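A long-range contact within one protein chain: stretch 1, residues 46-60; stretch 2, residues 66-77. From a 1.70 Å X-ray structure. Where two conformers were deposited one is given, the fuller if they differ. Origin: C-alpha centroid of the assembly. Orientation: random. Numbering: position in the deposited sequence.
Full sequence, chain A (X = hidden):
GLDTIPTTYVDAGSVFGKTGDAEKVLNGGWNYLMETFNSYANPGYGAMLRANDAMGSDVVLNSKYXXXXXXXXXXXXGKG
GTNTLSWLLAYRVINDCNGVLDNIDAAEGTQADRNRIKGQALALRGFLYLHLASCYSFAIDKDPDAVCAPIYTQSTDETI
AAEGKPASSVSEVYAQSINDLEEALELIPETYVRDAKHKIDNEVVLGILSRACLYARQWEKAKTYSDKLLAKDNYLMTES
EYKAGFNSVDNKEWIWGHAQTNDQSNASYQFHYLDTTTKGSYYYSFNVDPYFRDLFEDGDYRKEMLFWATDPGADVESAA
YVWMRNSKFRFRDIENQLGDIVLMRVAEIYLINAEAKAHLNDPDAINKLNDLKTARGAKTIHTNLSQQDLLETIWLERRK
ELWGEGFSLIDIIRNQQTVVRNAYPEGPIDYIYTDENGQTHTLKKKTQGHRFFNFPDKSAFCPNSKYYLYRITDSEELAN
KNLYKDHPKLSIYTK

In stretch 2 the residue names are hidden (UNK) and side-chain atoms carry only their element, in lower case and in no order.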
# COMPACT_ATOMS: atom_id res chain seq x y z
N GLY A 46 6.29 2.41 -4.67
CA GLY A 46 5.93 1.01 -4.62
C GLY A 46 6.84 0.11 -3.81
O GLY A 46 6.39 -0.93 -3.32
N ALA A 47 8.12 0.45 -3.69
CA ALA A 47 8.99 -0.24 -2.76
C ALA A 47 8.44 -0.32 -1.33
O ALA A 47 8.60 -1.35 -0.66
CB ALA A 47 10.45 0.34 -2.77
N MSE A 48 7.84 0.77 -0.83
CA MSE A 48 7.23 0.69 0.49
C MSE A 48 6.00 -0.24 0.51
O MSE A 48 5.82 -1.01 1.45
CB MSE A 48 6.89 2.09 1.00
CG MSE A 48 8.15 2.87 1.46
SE MSE A 48 8.87 3.95 0.04
CE MSE A 48 7.70 5.24 0.03
N LEU A 49 5.21 -0.24 -0.56
CA LEU A 49 4.05 -1.15 -0.65
C LEU A 49 4.54 -2.60 -0.62
O LEU A 49 3.96 -3.47 0.06
CB LEU A 49 3.28 -0.89 -1.94
CG LEU A 49 2.71 0.53 -2.06
CD1 LEU A 49 1.89 0.60 -3.36
CD2 LEU A 49 1.81 0.93 -0.88
N ARG A 50 5.66 -2.86 -1.31
CA ARG A 50 6.21 -4.21 -1.31
C ARG A 50 6.75 -4.60 0.07
O ARG A 50 6.48 -5.71 0.56
CB ARG A 50 7.30 -4.37 -2.42
CG ARG A 50 6.83 -4.92 -3.77
CD ARG A 50 5.93 -3.97 -4.58
NE ARG A 50 4.52 -4.02 -4.14
CZ ARG A 50 3.55 -3.26 -4.62
NH1 ARG A 50 3.80 -2.28 -5.52
NH2 ARG A 50 2.31 -3.45 -4.20
N ALA A 51 7.49 -3.70 0.71
CA ALA A 51 7.95 -3.91 2.08
C ALA A 51 6.78 -4.25 2.99
O ALA A 51 6.88 -5.19 3.79
CB ALA A 51 8.72 -2.66 2.62
N ASN A 52 5.69 -3.51 2.85
CA ASN A 52 4.51 -3.67 3.68
C ASN A 52 3.92 -5.08 3.62
O ASN A 52 3.45 -5.58 4.62
CB ASN A 52 3.42 -2.64 3.36
CG ASN A 52 3.83 -1.19 3.73
OD1 ASN A 52 4.89 -0.98 4.37
ND2 ASN A 52 3.07 -0.21 3.21
N ASP A 53 3.91 -5.68 2.45
CA ASP A 53 3.43 -7.04 2.31
C ASP A 53 4.43 -8.07 2.73
O ASP A 53 4.05 -9.10 3.28
CB ASP A 53 2.94 -7.27 0.86
CG ASP A 53 1.67 -6.50 0.55
OD1 ASP A 53 0.81 -6.33 1.46
OD2 ASP A 53 1.51 -6.06 -0.60
N ALA A 54 5.73 -7.84 2.48
CA ALA A 54 6.76 -8.74 2.96
C ALA A 54 6.74 -8.83 4.49
O ALA A 54 7.06 -9.86 5.07
CB ALA A 54 8.19 -8.29 2.46
N MSE A 55 6.29 -7.76 5.13
CA MSE A 55 6.23 -7.72 6.60
C MSE A 55 4.85 -8.18 7.18
O MSE A 55 4.49 -7.80 8.30
CB MSE A 55 6.61 -6.30 6.98
CG MSE A 55 8.09 -6.00 6.67
SE MSE A 55 8.55 -4.17 6.85
CE MSE A 55 8.42 -3.93 8.77
N GLY A 56 4.16 -9.07 6.45
CA GLY A 56 2.86 -9.53 6.83
C GLY A 56 2.82 -11.04 7.02
O GLY A 56 3.88 -11.72 7.11
N SER A 57 1.61 -11.56 7.09
CA SER A 57 1.40 -12.97 7.37
C SER A 57 1.29 -13.80 6.13
O SER A 57 1.25 -15.03 6.25
CB SER A 57 0.10 -13.13 8.19
OG SER A 57 0.24 -12.47 9.46
N ASP A 58 1.13 -13.17 4.96
CA ASP A 58 0.67 -13.91 3.77
C ASP A 58 1.66 -14.09 2.64
O ASP A 58 1.33 -14.72 1.57
CB ASP A 58 -0.61 -13.28 3.25
CG ASP A 58 -1.67 -13.18 4.32
OD1 ASP A 58 -1.82 -14.20 5.04
OD2 ASP A 58 -2.27 -12.08 4.48
N VAL A 59 2.86 -13.57 2.83
CA VAL A 59 3.89 -13.54 1.78
C VAL A 59 5.15 -14.20 2.31
O VAL A 59 5.56 -13.93 3.44
CB VAL A 59 4.18 -12.07 1.34
CG1 VAL A 59 5.40 -11.95 0.40
CG2 VAL A 59 2.91 -11.45 0.70
N VAL A 60 5.71 -15.11 1.50
CA VAL A 60 6.99 -15.76 1.70
C VAL A 60 7.98 -15.25 0.64
O VAL A 60 7.70 -15.41 -0.56
CB VAL A 60 6.83 -17.31 1.46
CG1 VAL A 60 8.14 -18.04 1.66
CG2 VAL A 60 5.70 -17.91 2.34
N UNK A 66 16.50 -8.26 -3.32
CA UNK A 66 15.35 -7.42 -3.04
C UNK A 66 14.84 -7.40 -1.62
O UNK A 66 15.34 -6.58 -0.80
N UNK A 67 13.82 -8.21 -1.33
CA UNK A 67 13.03 -8.04 -0.11
C UNK A 67 13.11 -9.14 0.92
O UNK A 67 12.30 -9.17 1.87
c UNK A 67 11.00 -5.36 -0.34
c UNK A 67 11.58 -7.79 -0.51
c UNK A 67 11.38 -6.42 -1.13
c UNK A 67 11.37 -4.93 -3.08
c UNK A 67 10.79 -4.11 -0.92
c UNK A 67 10.98 -3.91 -2.28
c UNK A 67 11.56 -6.22 -2.51
N UNK A 68 14.13 -9.99 0.82
CA UNK A 68 14.27 -11.09 1.80
C UNK A 68 14.41 -10.54 3.24
O UNK A 68 13.79 -11.07 4.14
c UNK A 68 15.43 -12.04 1.49
n UNK A 68 19.59 -11.84 3.97
c UNK A 68 18.61 -12.74 3.90
c UNK A 68 16.92 -13.94 2.49
n UNK A 68 18.01 -12.97 2.73
c UNK A 68 15.55 -13.22 2.53
n UNK A 68 18.27 -13.42 4.99
N UNK A 69 15.22 -9.50 3.45
CA UNK A 69 15.43 -8.97 4.78
C UNK A 69 14.14 -8.33 5.35
O UNK A 69 13.98 -8.28 6.54
c UNK A 69 17.97 -8.69 4.49
o UNK A 69 16.37 -6.87 4.01
c UNK A 69 16.60 -8.00 4.87
N UNK A 70 13.26 -7.84 4.49
CA UNK A 70 11.96 -7.31 4.89
C UNK A 70 11.10 -8.44 5.41
O UNK A 70 10.43 -8.27 6.45
c UNK A 70 12.10 -5.51 3.07
c UNK A 70 13.83 -4.76 1.91
n UNK A 70 13.25 -5.86 2.39
n UNK A 70 13.08 -3.72 2.23
c UNK A 70 11.24 -6.54 3.73
c UNK A 70 11.99 -4.16 2.96
N UNK A 71 11.10 -9.59 4.72
CA UNK A 71 10.34 -10.75 5.17
C UNK A 71 10.82 -11.20 6.56
O UNK A 71 10.02 -11.70 7.34
n UNK A 71 8.05 -12.48 4.37
c UNK A 71 9.32 -12.91 4.21
o UNK A 71 9.61 -14.10 4.04
c UNK A 71 10.42 -11.85 4.12
N UNK A 72 12.10 -11.00 6.85
CA UNK A 72 12.74 -11.33 8.13
C UNK A 72 12.50 -10.30 9.24
O UNK A 72 12.85 -10.55 10.42
o UNK A 72 16.95 -11.40 7.18
c UNK A 72 16.28 -12.45 7.08
o UNK A 72 16.81 -13.57 7.05
c UNK A 72 14.25 -11.35 7.93
c UNK A 72 14.79 -12.38 7.02
N UNK A 73 11.98 -9.14 8.85
CA UNK A 73 11.79 -7.97 9.74
C UNK A 73 13.07 -7.23 10.10
O UNK A 73 13.10 -6.42 11.05
c UNK A 73 7.25 -8.09 10.24
c UNK A 73 9.55 -8.68 10.70
c UNK A 73 8.57 -7.72 10.55
c UNK A 73 6.94 -9.41 10.11
c UNK A 73 10.96 -8.30 11.00
c UNK A 73 9.20 -9.99 10.58
c UNK A 73 7.94 -10.36 10.29
N UNK A 74 14.16 -7.48 9.38
CA UNK A 74 15.39 -6.74 9.69
C UNK A 74 15.61 -5.44 8.88
O UNK A 74 16.36 -4.57 9.35
c UNK A 74 16.60 -7.65 9.58
o UNK A 74 16.83 -7.96 8.25
N UNK A 75 14.97 -5.32 7.70
CA UNK A 75 15.23 -4.23 6.74
C UNK A 75 14.82 -2.83 7.23
O UNK A 75 15.62 -1.90 7.21
c UNK A 75 14.54 -4.51 5.39
N UNK A 76 13.59 -2.69 7.69
CA UNK A 76 13.07 -1.37 8.04
C UNK A 76 13.61 -0.95 9.43
O UNK A 76 14.14 0.15 9.57
c UNK A 76 11.07 -1.59 6.49
c UNK A 76 11.52 -1.36 7.95
c UNK A 76 10.93 -0.03 8.50
c UNK A 76 11.37 -0.38 5.55
N UNK A 77 13.51 -1.82 10.41
CA UNK A 77 14.07 -1.58 11.75
C UNK A 77 15.56 -1.29 11.62
O UNK A 77 16.11 -0.48 12.35
o UNK A 77 16.40 -2.43 17.68
c UNK A 77 15.79 -2.54 16.42
c UNK A 77 16.41 -3.22 15.40
c UNK A 77 14.54 -2.73 13.94
c UNK A 77 13.95 -2.06 14.98
c UNK A 77 13.85 -2.82 12.61
c UNK A 77 14.57 -1.99 16.23
c UNK A 77 15.78 -3.30 14.15

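Position 66 has no side-chain atoms, and its backbone angles, phi 123° and psi -97°, would jam a CB against the preceding carbonyl oxygen. That alone calls for glycine: Gly66.

Position 67 carries one carbon and then a ring of six carbons with no oxygen. The ring reaches the helix of stretch 1, with Arg50 CB over one face, 4.0 Å from the ring centroid, and Ala47 and Ala51 also against it. A six-carbon ring without a hydroxyl is phenylalanine. In Phe67, CZ lies 3.7 Å from Arg50 CB and CE2 3.5 Å from Ala47 O. The residue also holds the N-cap position of the short helix that follows.

At position 68 three carbons lead to a nitrogen and then to a carbon bearing two more nitrogens, a guanidinium group. Pointing away from stretch 1 and touching none of it, this is Arg68.

Position 69 shows one carbon that forks into an oxygen and a carbon, again out of reach of stretch 1. The beta-branched hydroxyl makes it Thr69.

Position 70 has one carbon and a five-membered ring of three carbons and two nitrogens, an imidazole. Its CB points toward stretch 1 and sits 3.7 Å from Ala54 CB. This is His70, whose CD2 comes within 3.6 Å of Ala51 CB.

Position 71 has two carbons, the second carrying one oxygen and one nitrogen. The nitrogen lies between two carbonyl oxygens, Ala54 O and Val59 O. One oxygen and one nitrogen on the second carbon make a primary amide, and the two carbonyls, which can only accept, agree with the nitrogen as donor; the length gives Asn71. ND2 donates to Ala54 O at 2.9 Å and to Val59 O at 3.0 Å.

Position 72 has three carbons, the third carrying two oxygens; its CA-to-CB bond points away from stretch 1, and it makes no contact there. Two oxygens on the third carbon make a carboxylate, and three carbons make it Glu72. OE2 of Glu72 forms a salt bridge with Arg68 NH1 at 2.5 Å.

Position 73 has one carbon and a bare six-carbon ring, which lies beside Met55 with its edge at Met55 O. This is Phe73, with CE1 3.4 Å from Met55 O; its positive phi closes a Schellman motif.

Position 74, one carbon and one oxygen, is Ser74; its OG makes a weak hydrogen bond back to Thr69 O. Position 75, a lone carbon, is Ala75, whose CB points toward stretch 1 without reaching it.

Position 76 has four carbons, forked at the first, with one arm two carbons long, and they pack against the selenium of Met55. This is Ile76, with CG1 3.6 Å from Met55 SE. Position 77 has one carbon, then a six-carbon ring bearing an oxygen, with no contact to stretch 1: Tyr77.

The contact follows a simple rule. Alanines at 47, 51 and 54 keep the helix surface low, so the Phe67 ring lies close to the helix backbone, while the His70 imidazole packs on Ala51 CB. Met55, just past the helix, spans His70, Phe73 and Ile76. Asn71 ties the helix end to the strand start with one amide nitrogen, and its CA adds a CA-H...O contact of 3.4 Å to Ala54 O. The price is Met55 O, buried without a hydrogen-bonding partner.

Stretch 2 (66-77) GFRTHNEFSAIY
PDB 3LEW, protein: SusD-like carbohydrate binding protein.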